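Local atomic coordinates of beta-ketoacyl synthase (Pseudomonas aeruginosa, PDB entry 4CW4), a protein that catalyses the condensation of acetyl-CoA with malonyl-ACP to acetoacetyl-ACP, the first step that primes fatty acid synthesis. Residues Pro10-Phe15 and Gly387-Val392; Val197-Ala202 and Ser367-Leu372; Ile222-Gly227 and Val307-Asn312. One frame throughout, in Å; residues are numbered along the deposited sequence. Where two conformers were deposited one is given.

Interaction 1. Residues Pro10-Phe15 and Gly387-Val392; sequences PVIVGF and GAVTDV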
loop_
_atom_site.group_PDB
_atom_site.type_symbol
_atom_site.label_atom_id
_atom_site.label_comp_id
_atom_site.label_asym_id
_atom_site.label_seq_id
_atom_site.Cartn_x
_atom_site.Cartn_y
_atom_site.Cartn_z
ATOM N N PRO A 10 -19.597 -1.507 -14.957
ATOM C CA PRO A 10 -18.445 -2.414 -14.971
ATOM C C PRO A 10 -18.858 -3.884 -15.084
ATOM O O PRO A 10 -19.551 -4.421 -14.198
ATOM C CB PRO A 10 -17.789 -2.157 -13.598
ATOM C CG PRO A 10 -18.299 -0.808 -13.170
ATOM C CD PRO A 10 -19.708 -0.815 -13.661
ATOM N N VAL A 11 -18.438 -4.536 -16.159
ATOM C CA VAL A 11 -18.746 -5.951 -16.330
ATOM C C VAL A 11 -17.461 -6.767 -16.239
ATOM O O VAL A 11 -16.395 -6.318 -16.663
ATOM C CB VAL A 11 -19.518 -6.244 -17.630
ATOM C CG1 VAL A 11 -20.858 -5.546 -17.605
ATOM C CG2 VAL A 11 -18.760 -5.852 -18.860
ATOM N N ILE A 12 -17.582 -7.959 -15.651
ATOM C CA ILE A 12 -16.468 -8.873 -15.483
ATOM C C ILE A 12 -16.350 -9.726 -16.739
ATOM O O ILE A 12 -17.232 -10.542 -17.010
ATOM C CB ILE A 12 -16.651 -9.784 -14.250
ATOM C CG1 ILE A 12 -16.852 -8.964 -12.971
ATOM C CG2 ILE A 12 -15.452 -10.744 -14.133
ATOM C CD1 ILE A 12 -17.345 -9.784 -11.806
ATOM N N VAL A 13 -15.290 -9.509 -17.516
ATOM C CA VAL A 13 -15.117 -10.194 -18.796
ATOM C C VAL A 13 -14.072 -11.309 -18.740
ATOM O O VAL A 13 -13.911 -12.067 -19.704
ATOM C CB VAL A 13 -14.775 -9.209 -19.945
ATOM C CG1 VAL A 13 -15.838 -8.108 -20.034
ATOM C CG2 VAL A 13 -13.378 -8.611 -19.776
ATOM N N GLY A 14 -13.388 -11.439 -17.605
ATOM C CA GLY A 14 -12.409 -12.494 -17.424
ATOM C C GLY A 14 -12.029 -12.572 -15.964
ATOM O O GLY A 14 -12.256 -11.628 -15.219
ATOM N N PHE A 15 -11.451 -13.698 -15.557
ATOM C CA PHE A 15 -10.978 -13.869 -14.190
ATOM C C PHE A 15 -10.046 -15.051 -14.134
ATOM O O PHE A 15 -10.187 -16.003 -14.911
ATOM C CB PHE A 15 -12.151 -14.023 -13.205
ATOM C CG PHE A 15 -13.003 -15.245 -13.434
ATOM C CD1 PHE A 15 -14.059 -15.222 -14.314
ATOM C CD2 PHE A 15 -12.744 -16.421 -12.739
ATOM C CE1 PHE A 15 -14.825 -16.354 -14.512
ATOM C CE2 PHE A 15 -13.506 -17.543 -12.918
ATOM C CZ PHE A 15 -14.537 -17.521 -13.829
ATOM N N GLY A 387 -20.364 -11.539 -14.694
ATOM C CA GLY A 387 -21.032 -10.804 -13.647
ATOM C C GLY A 387 -20.824 -9.314 -13.885
ATOM O O GLY A 387 -20.149 -8.923 -14.836
ATOM N N ALA A 388 -21.372 -8.487 -13.007
ATOM C CA ALA A 388 -21.126 -7.040 -13.029
ATOM C C ALA A 388 -20.911 -6.565 -11.601
ATOM O O ALA A 388 -21.427 -7.159 -10.658
ATOM C CB ALA A 388 -22.291 -6.296 -13.657
ATOM N N VAL A 389 -20.121 -5.523 -11.427
ATOM C CA VAL A 389 -19.883 -4.993 -10.109
ATOM C C VAL A 389 -20.334 -3.535 -10.076
ATOM O O VAL A 389 -19.875 -2.732 -10.867
ATOM C CB VAL A 389 -18.414 -5.113 -9.711
ATOM C CG1 VAL A 389 -18.237 -4.518 -8.360
ATOM C CG2 VAL A 389 -17.990 -6.564 -9.670
ATOM N N THR A 390 -21.254 -3.220 -9.167
ATOM C CA THR A 390 -21.926 -1.925 -9.169
ATOM C C THR A 390 -21.463 -0.984 -8.067
ATOM O O THR A 390 -21.570 0.224 -8.216
ATOM C CB THR A 390 -23.447 -2.088 -9.090
ATOM O OG1 THR A 390 -23.777 -3.004 -8.063
ATOM C CG2 THR A 390 -24.009 -2.607 -10.408
ATOM N N ASP A 391 -20.956 -1.513 -6.965
ATOM C CA ASP A 391 -20.548 -0.671 -5.857
ATOM C C ASP A 391 -19.660 -1.437 -4.918
ATOM O O ASP A 391 -19.816 -2.663 -4.746
ATOM C CB ASP A 391 -21.748 -0.197 -5.033
ATOM C CG ASP A 391 -22.355 1.122 -5.532
ATOM O OD1 ASP A 391 -21.640 2.159 -5.657
ATOM O OD2 ASP A 391 -23.567 1.109 -5.801
ATOM N N VAL A 392 -18.768 -0.689 -4.278
ATOM C CA VAL A 392 -18.089 -1.112 -3.072
ATOM C C VAL A 392 -18.172 0.032 -2.089
ATOM O O VAL A 392 -17.865 1.181 -2.425
ATOM C CB VAL A 392 -16.598 -1.438 -3.331
ATOM C CG1 VAL A 392 -15.829 -1.651 -2.009
ATOM C CG2 VAL A 392 -16.466 -2.671 -4.236
#
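Ile12 and Val389 carry the side-chain part of this contact, two branched residues that cross obliquely. Ile12 puts CG1 anti to its carbonyl carbon and keeps the chain extended (chi2 167°), so that its methyl reaches over the backbone of Gly387, Ile12 CD1 lying 4.1 Å from Gly387 C. The same methyl meets Val389, Ile12 CD1 to Val389 CG2 3.9 Å, because Val389 turns CG1 anti to its own backbone N and brings CG2 round beside that N. Val11 and Ala388 face each other on the other side of the sheet as a non-hydrogen-bonded antiparallel pair. Their touch is light, Val11 CG1 standing 4.3 Å from Ala388 CB. Pro10 lies alongside the second strand, its ring against the carbonyl of Val389, with Pro10 CG 3.4 Å from Val389 O. That oxygen is buried and has no hydrogen-bond partner in the model.

Two backbone bonds bracket the Val11-Ala388 pair. Val389 N donates to Pro10 O at 3.0 Å, in the carbonyl plane. Ile12 N donates to Gly387 O at 2.9 Å, almost straight at hydrogen (173°), yet it approaches from above the carbonyl plane, 34° out of it. Beyond Ile12 the two strands diverge, while 10-15 stays paired along its other edge with strand 366-374, where Val13 and Gly14 both face Val371 in a classic beta bulge.

Leu491 of helix 482-496 packs on Ile12, while Leu293 and Ile297 of helix 288-301 pack on Val389. Farther along, Asp391 forms a salt bridge with Arg633 of the second subunit. In the thiolase fold two half-sheets enclose a layer of buried helices; here this short pairing joins strand 10-19 of the N-terminal half to strand 387-394 of the C-terminal half.

Interaction 2. Residues Val197-Ala202 and Ser367-Leu372; sequences VAATDA and SQYVVL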
loop_
_atom_site.group_PDB
_atom_site.type_symbol
_atom_site.label_atom_id
_atom_site.label_comp_id
_atom_site.label_asym_id
_atom_site.label_seq_id
_atom_site.Cartn_x
_atom_site.Cartn_y
_atom_site.Cartn_z
ATOM N N VAL A 197 1.841 -15.146 -12.905
ATOM C CA VAL A 197 1.146 -16.351 -13.369
ATOM C C VAL A 197 -0.381 -16.206 -13.309
ATOM O O VAL A 197 -1.101 -16.612 -14.241
ATOM C CB VAL A 197 1.656 -17.590 -12.598
ATOM C CG1 VAL A 197 0.863 -18.802 -12.915
ATOM C CG2 VAL A 197 3.138 -17.802 -12.912
ATOM N N ALA A 198 -0.880 -15.587 -12.246
ATOM C CA ALA A 198 -2.307 -15.312 -12.123
ATOM C C ALA A 198 -2.797 -14.321 -13.167
ATOM O O ALA A 198 -3.897 -14.463 -13.691
ATOM C CB ALA A 198 -2.629 -14.809 -10.725
ATOM N N ALA A 199 -2.013 -13.283 -13.435
ATOM C CA ALA A 199 -2.452 -12.274 -14.383
ATOM C C ALA A 199 -2.625 -12.882 -15.765
ATOM O O ALA A 199 -3.576 -12.556 -16.475
ATOM C CB ALA A 199 -1.495 -11.093 -14.419
ATOM N N THR A 200 -1.706 -13.757 -16.156
ATOM C CA THR A 200 -1.816 -14.385 -17.463
ATOM C C THR A 200 -3.099 -15.199 -17.525
ATOM O O THR A 200 -3.827 -15.126 -18.516
ATOM C CB THR A 200 -0.618 -15.291 -17.799
ATOM O OG1 THR A 200 0.569 -14.505 -17.932
ATOM C CG2 THR A 200 -0.870 -16.043 -19.104
ATOM N N ASP A 201 -3.370 -15.983 -16.482
ATOM C CA ASP A 201 -4.601 -16.799 -16.453
ATOM C C ASP A 201 -5.830 -15.898 -16.658
ATOM O O ASP A 201 -6.699 -16.199 -17.496
ATOM C CB ASP A 201 -4.689 -17.555 -15.127
ATOM C CG ASP A 201 -5.825 -18.537 -15.073
ATOM O OD1 ASP A 201 -6.078 -19.256 -16.071
ATOM O OD2 ASP A 201 -6.491 -18.591 -14.024
ATOM N N ALA A 202 -5.898 -14.779 -15.934
ATOM C CA ALA A 202 -7.044 -13.872 -16.067
ATOM C C ALA A 202 -7.190 -13.297 -17.491
ATOM O O ALA A 202 -8.291 -13.242 -18.046
ATOM C CB ALA A 202 -6.961 -12.749 -15.043
ATOM N N SER A 367 -3.216 -15.510 -5.410
ATOM C CA SER A 367 -3.204 -14.374 -6.326
ATOM C C SER A 367 -4.373 -14.549 -7.261
ATOM O O SER A 367 -4.554 -15.610 -7.850
ATOM C CB SER A 367 -1.905 -14.251 -7.123
ATOM O OG SER A 367 -1.954 -13.088 -7.941
ATOM N N GLN A 368 -5.157 -13.487 -7.412
ATOM C CA GLN A 368 -6.415 -13.511 -8.154
ATOM C C GLN A 368 -6.571 -12.195 -8.888
ATOM O O GLN A 368 -6.254 -11.155 -8.328
ATOM C CB GLN A 368 -7.592 -13.644 -7.189
ATOM C CG GLN A 368 -7.610 -14.873 -6.307
ATOM C CD GLN A 368 -8.141 -16.090 -7.006
ATOM O OE1 GLN A 368 -7.891 -16.301 -8.193
ATOM N NE2 GLN A 368 -8.875 -16.913 -6.273
ATOM N N TYR A 369 -7.110 -12.258 -10.102
ATOM C CA TYR A 369 -7.431 -11.074 -10.894
ATOM C C TYR A 369 -8.793 -11.202 -11.562
ATOM O O TYR A 369 -9.181 -12.282 -12.003
ATOM C CB TYR A 369 -6.346 -10.801 -11.961
ATOM C CG TYR A 369 -5.093 -10.367 -11.301
ATOM C CD1 TYR A 369 -4.961 -9.068 -10.845
ATOM C CD2 TYR A 369 -4.068 -11.273 -11.047
ATOM C CE1 TYR A 369 -3.838 -8.673 -10.165
ATOM C CE2 TYR A 369 -2.951 -10.891 -10.370
ATOM C CZ TYR A 369 -2.835 -9.599 -9.928
ATOM O OH TYR A 369 -1.721 -9.180 -9.224
ATOM N N VAL A 370 -9.503 -10.080 -11.644
ATOM C CA VAL A 370 -10.652 -9.982 -12.533
ATOM C C VAL A 370 -10.336 -8.933 -13.585
ATOM O O VAL A 370 -9.587 -7.972 -13.331
ATOM C CB VAL A 370 -11.974 -9.609 -11.806
ATOM C CG1 VAL A 370 -12.393 -10.739 -10.842
ATOM C CG2 VAL A 370 -11.874 -8.263 -11.099
ATOM N N VAL A 371 -10.900 -9.128 -14.767
ATOM C CA VAL A 371 -10.770 -8.168 -15.857
ATOM C C VAL A 371 -12.123 -7.512 -16.024
ATOM O O VAL A 371 -13.102 -8.196 -16.273
ATOM C CB VAL A 371 -10.348 -8.836 -17.169
ATOM C CG1 VAL A 371 -10.100 -7.790 -18.245
ATOM C CG2 VAL A 371 -9.126 -9.701 -16.969
ATOM N N LEU A 372 -12.176 -6.197 -15.853
ATOM C CA LEU A 372 -13.397 -5.426 -16.017
ATOM C C LEU A 372 -13.335 -4.627 -17.306
ATOM O O LEU A 372 -12.273 -4.125 -17.697
ATOM C CB LEU A 372 -13.580 -4.428 -14.866
ATOM C CG LEU A 372 -13.478 -4.989 -13.450
ATOM C CD1 LEU A 372 -13.662 -3.880 -12.422
ATOM C CD2 LEU A 372 -14.516 -6.110 -13.251
#
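Helix 197-202 runs over strand 367-372 in nearly the same direction, the axes 31° apart and 7.4 Å at closest approach, with no hydrogen bond between the two. Small residues permit this closeness: Ala198 and Ala202, one helical turn apart, both point their methyls at the strand, and every second strand residue, Ser367, Tyr369 and Val371, points back. Ala198 CB sits between two of them. It is 3.3 Å from Ser367 OG, and it meets the edge of the Tyr369 ring close to the ring plane, 3.8 Å from CD2.

Ala199 N comes at the ring obliquely, 3.7 Å from Tyr369 CD2. Tyr369 has CG anti to its carbonyl carbon (chi1 -69°), which lays the ring alongside the helix and leaves its CB for Ala202, the Ala202 CB methyl resting 3.7 Å from Tyr369 CB. In the layered thiolase fold this is the outer face of the N-terminal half-sheet, packed under helix 190-204. Past the ring, Val371 has CG2 anti to its carbonyl carbon, beside the backbone N, which puts it 3.8 Å from Ala202 O.

The polar tips are tied to neighbours: Ser367 OG, anti to its backbone N, bonds to Asn312 O, and Tyr369 OH to Ser195 OG on the same helix. Gln368 points away from the helix, with OE1 bonded to Ser24 OG and NE2 to Asp485 OD1.

Interaction 3. Residues Ile222-Gly227 and Val307-Asn312; sequences IAVFSG and VVIVGN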
loop_
_atom_site.group_PDB
_atom_site.type_symbol
_atom_site.label_atom_id
_atom_site.label_comp_id
_atom_site.label_asym_id
_atom_site.label_seq_id
_atom_site.Cartn_x
_atom_site.Cartn_y
_atom_site.Cartn_z
ATOM N N ILE A 222 -6.455 2.020 -19.982
ATOM C CA ILE A 222 -6.195 0.744 -19.332
ATOM C C ILE A 222 -5.747 1.051 -17.913
ATOM O O ILE A 222 -4.987 1.976 -17.704
ATOM C CB ILE A 222 -5.031 0.002 -20.020
ATOM C CG1 ILE A 222 -5.291 -0.177 -21.510
ATOM C CG2 ILE A 222 -4.752 -1.334 -19.338
ATOM C CD1 ILE A 222 -6.407 -1.062 -21.817
ATOM N N ALA A 223 -6.220 0.296 -16.937
ATOM C CA ALA A 223 -5.839 0.508 -15.548
ATOM C C ALA A 223 -5.549 -0.822 -14.890
ATOM O O ALA A 223 -6.184 -1.805 -15.210
ATOM C CB ALA A 223 -6.957 1.172 -14.813
ATOM N N VAL A 224 -4.604 -0.814 -13.958
ATOM C CA VAL A 224 -4.261 -1.987 -13.167
ATOM C C VAL A 224 -4.163 -1.586 -11.705
ATOM O O VAL A 224 -3.445 -0.640 -11.372
ATOM C CB VAL A 224 -2.922 -2.619 -13.603
ATOM C CG1 VAL A 224 -2.598 -3.833 -12.746
ATOM C CG2 VAL A 224 -2.964 -2.997 -15.083
ATOM N N PHE A 225 -4.885 -2.307 -10.850
ATOM C CA PHE A 225 -4.830 -2.134 -9.400
ATOM C C PHE A 225 -4.603 -3.468 -8.705
ATOM O O PHE A 225 -5.431 -4.367 -8.835
ATOM C CB PHE A 225 -6.104 -1.483 -8.897
ATOM C CG PHE A 225 -6.427 -0.201 -9.617
ATOM C CD1 PHE A 225 -5.605 0.911 -9.495
ATOM C CD2 PHE A 225 -7.528 -0.117 -10.451
ATOM C CE1 PHE A 225 -5.906 2.083 -10.176
ATOM C CE2 PHE A 225 -7.816 1.052 -11.136
ATOM C CZ PHE A 225 -7.011 2.144 -11.004
ATOM N N SER A 226 -3.487 -3.578 -7.974
ATOM C CA SER A 226 -3.135 -4.823 -7.284
ATOM C C SER A 226 -2.307 -4.509 -6.034
ATOM O O SER A 226 -2.432 -3.421 -5.497
ATOM C CB SER A 226 -2.411 -5.792 -8.215
ATOM O OG SER A 226 -2.271 -7.044 -7.576
ATOM N N GLY A 227 -1.504 -5.463 -5.567
ATOM C CA GLY A 227 -0.608 -5.255 -4.437
ATOM C C GLY A 227 -0.706 -6.354 -3.397
ATOM O O GLY A 227 -1.362 -7.377 -3.609
ATOM N N VAL A 307 -10.782 -0.484 -19.479
ATOM C CA VAL A 307 -10.354 -1.852 -19.205
ATOM C C VAL A 307 -9.568 -1.806 -17.925
ATOM O O VAL A 307 -8.609 -1.039 -17.827
ATOM C CB VAL A 307 -9.455 -2.426 -20.319
ATOM C CG1 VAL A 307 -9.072 -3.878 -20.021
ATOM C CG2 VAL A 307 -10.164 -2.315 -21.657
ATOM N N VAL A 308 -9.979 -2.600 -16.942
ATOM C CA VAL A 308 -9.340 -2.562 -15.642
ATOM C C VAL A 308 -9.013 -3.971 -15.165
ATOM O O VAL A 308 -9.881 -4.841 -15.111
ATOM C CB VAL A 308 -10.227 -1.889 -14.562
ATOM C CG1 VAL A 308 -9.453 -1.801 -13.241
ATOM C CG2 VAL A 308 -10.698 -0.517 -15.003
ATOM N N ILE A 309 -7.752 -4.186 -14.810
ATOM C CA ILE A 309 -7.338 -5.448 -14.200
ATOM C C ILE A 309 -7.246 -5.157 -12.715
ATOM O O ILE A 309 -6.481 -4.281 -12.299
ATOM C CB ILE A 309 -5.993 -5.944 -14.741
ATOM C CG1 ILE A 309 -6.133 -6.483 -16.189
ATOM C CG2 ILE A 309 -5.455 -7.086 -13.872
ATOM C CD1 ILE A 309 -6.525 -5.457 -17.249
ATOM N N VAL A 310 -8.060 -5.847 -11.923
ATOM C CA VAL A 310 -8.106 -5.632 -10.480
ATOM C C VAL A 310 -7.823 -6.938 -9.765
ATOM O O VAL A 310 -8.427 -7.958 -10.075
ATOM C CB VAL A 310 -9.506 -5.173 -10.011
ATOM C CG1 VAL A 310 -9.469 -4.772 -8.542
ATOM C CG2 VAL A 310 -10.056 -4.027 -10.859
ATOM N N GLY A 311 -6.922 -6.922 -8.800
ATOM C CA GLY A 311 -6.651 -8.140 -8.063
ATOM C C GLY A 311 -5.642 -7.907 -6.959
ATOM O O GLY A 311 -5.451 -6.771 -6.505
ATOM N N ASN A 312 -4.986 -8.978 -6.534
ATOM C CA ASN A 312 -3.987 -8.914 -5.473
ATOM C C ASN A 312 -3.141 -10.178 -5.528
ATOM O O ASN A 312 -3.514 -11.179 -6.157
ATOM C CB ASN A 312 -4.661 -8.811 -4.100
ATOM C CG ASN A 312 -5.101 -7.404 -3.750
ATOM O OD1 ASN A 312 -6.296 -7.104 -3.698
ATOM N ND2 ASN A 312 -4.141 -6.536 -3.499
HETATM O O HOH W 1 -3.276 -3.739 -2.836
#
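The amide nitrogen ND2 of Asn312 is gripped by two hydrogen bonds. Asn312 ND2 donates to Gly227 O at 2.9 Å, straight at hydrogen (179°) and in the Asn312 amide plane, though the nitrogen stands well above the carbonyl plane of Gly227, 66° out of it. Asn312 ND2 also donates to the O of water 1 at 3.0 Å. That water in turn donates to Ser226 O, so the amide's rotation is fixed beyond Phe225. Strands 222-225 and 307-312 are parallel neighbours in the N-terminal half-sheet of the thiolase fold, and the Asn312 side chain lies about 10 Å from that of Cys286, the probable active-site cysteine.

Four backbone bonds hold the strands in register. Ala223 N donates to Val307 O, Ile309 N to Ala223 O and Phe225 N to Ile309 O, while Gly311 N reaches Phe225 O at 3.0 Å.

On one face Ile222 and Val307 run alongside each other, with Ile222 CD1 3.7 Å from Val307 CB. Trp210 packs on both. On the other face Phe225 crosses Val308 obliquely, its CD2 3.8 Å from Val308 CG1. Helix 288-301 flanks this side, with Lys295 packing on Phe225.

Ser226 OG, anti to its backbone N, hydrogen-bonds to Tyr369 OH. The CA of Ser226 makes a C-H...O contact with Gly311 O at 3.1 Å.

Along the chain the contacts are nested: interaction 3 lies inside the loop closed by interaction 2, which lies inside that of interaction 1. Their centres are 9 to 14 Å apart. Strand 366-374 joins them, pairing antiparallel with 10-19 of interaction 1 on one flank and with 307-314 of interaction 3 on the other. Interactions 1 and 3, by contrast, do not touch, their nearest atoms being about 6 Å apart. Together they follow the N-terminal half-sheet from its inner parallel strands to the junction with 387-394 and the C-terminal half, which supplies the predicted active-site residues His439 and His477, whereas the inferred active-site Cys286 lies in the N-terminal half.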